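Local structure of transcriptional regulatory protein FIXJ (Sinorhizobium meliloti, 1D5W) at the interface of chains A and B. The protein activates transcription of the nitrogen-fixation regulators nifA and fixK once activated by FixL, its receiver domain being the part described here. Residues are numbered along the deposited sequence; one frame, centred on the assembly and turned at random. Chains: chain A/B, Transcriptional regulatory protein FIXJ.

The interface of chains A and B. Residues chain A 90, 94, 100-101; chain B 87, 91, 95.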
loop_
_atom_site.group_PDB
_atom_site.type_symbol
_atom_site.label_atom_id
_atom_site.label_comp_id
_atom_site.label_asym_id
_atom_site.label_seq_id
_atom_site.Cartn_x
_atom_site.Cartn_y
_atom_site.Cartn_z
ATOM N N ALA A 90 -2.766 3.168 -6.309
ATOM C CA ALA A 90 -1.586 2.708 -5.583
ATOM C C ALA A 90 -1.994 1.972 -4.298
ATOM O O ALA A 90 -1.400 0.943 -3.941
ATOM C CB ALA A 90 -0.685 3.900 -5.257
ATOM N N MET A 94 -1.459 -2.108 -3.350
ATOM C CA MET A 94 -0.846 -2.642 -2.133
ATOM C C MET A 94 -1.863 -3.519 -1.376
ATOM O O MET A 94 -1.499 -4.547 -0.793
ATOM C CB MET A 94 -0.360 -1.510 -1.224
ATOM C CG MET A 94 0.625 -0.546 -1.874
ATOM S SD MET A 94 2.028 -1.346 -2.682
ATOM C CE MET A 94 3.042 -1.789 -1.270
ATOM N N ASP A 100 5.181 -3.583 -4.368
ATOM C CA ASP A 100 5.473 -2.201 -4.714
ATOM C C ASP A 100 4.668 -1.721 -5.922
ATOM O O ASP A 100 4.180 -2.515 -6.745
ATOM C CB ASP A 100 6.972 -2.041 -4.978
ATOM C CG ASP A 100 7.483 -0.651 -4.623
ATOM O OD1 ASP A 100 8.710 -0.523 -4.395
ATOM O OD2 ASP A 100 6.669 0.308 -4.579
ATOM N N PHE A 101 4.545 -0.401 -6.003
ATOM C CA PHE A 101 3.804 0.290 -7.043
ATOM C C PHE A 101 4.734 1.447 -7.380
ATOM O O PHE A 101 4.927 2.343 -6.563
ATOM C CB PHE A 101 2.496 0.795 -6.438
ATOM C CG PHE A 101 1.601 1.506 -7.400
ATOM C CD1 PHE A 101 0.544 0.834 -8.005
ATOM C CD2 PHE A 101 1.771 2.868 -7.645
ATOM C CE1 PHE A 101 -0.342 1.505 -8.832
ATOM C CE2 PHE A 101 0.894 3.551 -8.472
ATOM C CZ PHE A 101 -0.174 2.867 -9.068
ATOM N N VAL B 87 1.756 9.312 -4.584
ATOM C CA VAL B 87 1.933 7.871 -4.717
ATOM C C VAL B 87 3.025 7.289 -3.822
ATOM O O VAL B 87 2.785 6.334 -3.071
ATOM C CB VAL B 87 2.210 7.480 -6.190
ATOM C CG1 VAL B 87 2.683 6.021 -6.271
ATOM C CG2 VAL B 87 0.934 7.671 -7.018
ATOM N N VAL B 91 2.517 4.617 -0.803
ATOM C CA VAL B 91 3.120 3.285 -0.807
ATOM C C VAL B 91 3.917 3.070 0.476
ATOM O O VAL B 91 3.866 1.987 1.068
ATOM C CB VAL B 91 4.042 3.063 -2.048
ATOM C CG1 VAL B 91 4.851 1.762 -1.867
ATOM C CG2 VAL B 91 3.183 2.969 -3.332
ATOM N N LYS B 95 3.335 0.198 3.206
ATOM C CA LYS B 95 4.499 -0.631 3.510
ATOM C C LYS B 95 4.750 -0.623 5.013
ATOM O O LYS B 95 5.191 -1.627 5.586
ATOM C CB LYS B 95 5.748 -0.114 2.779
ATOM C CG LYS B 95 5.871 -0.555 1.322
ATOM C CD LYS B 95 7.185 -0.057 0.714
ATOM C CE LYS B 95 7.361 -0.527 -0.736
ATOM N NZ LYS B 95 8.574 0.072 -1.392
#
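B:Val91 meets chain A with both of its methyls: CG1 reaches the A:Met94 methyl CE at 4.0 Å, whereas CG2 lies 3.9 Å from A:Phe101 CB. The A:Met94 chain, bent at chi2 and chi3, crosses B:Val91 at about a right angle and rests CE against both this valine and the aliphatic CG of B:Lys95. One turn earlier on helix 87-95 of chain B, B:Val87 touches the phenyl ring of A:Phe101 through CG1, 3.6 Å from the ring carbon CD2. A face of that ring is backed within chain A by A:Ala90, whose CA stands 3.5 Å above the ring centre. The apolar centre passes into the polar rim where B:Val91 CG1 comes within 3.6 Å of A:Asp100 OD2. A:Asp100 splits its carboxylate between two tasks. OD2 accepts a hydrogen bond from A:Phe101 N (2.7 Å) on its anti side, 20° out of the carboxylate plane. OD1 forms a salt bridge with B:Lys95 NZ at 3.1 Å, as a hydrogen bond weak. The lysine is extended beyond CG, which carries its ammonium to the acid. An alanine in place of A:Asp100 would probably leave the B:Lys95 charge without its mate and A:Phe101 N without this acceptor. By setting helix 87-95 of one receiver domain against helix 87-95 and strand 100-103 of the other, this patch and its two-fold twin probably support dimerisation of the phosphorylated form, as expected for the alpha4-beta5 face of response regulators.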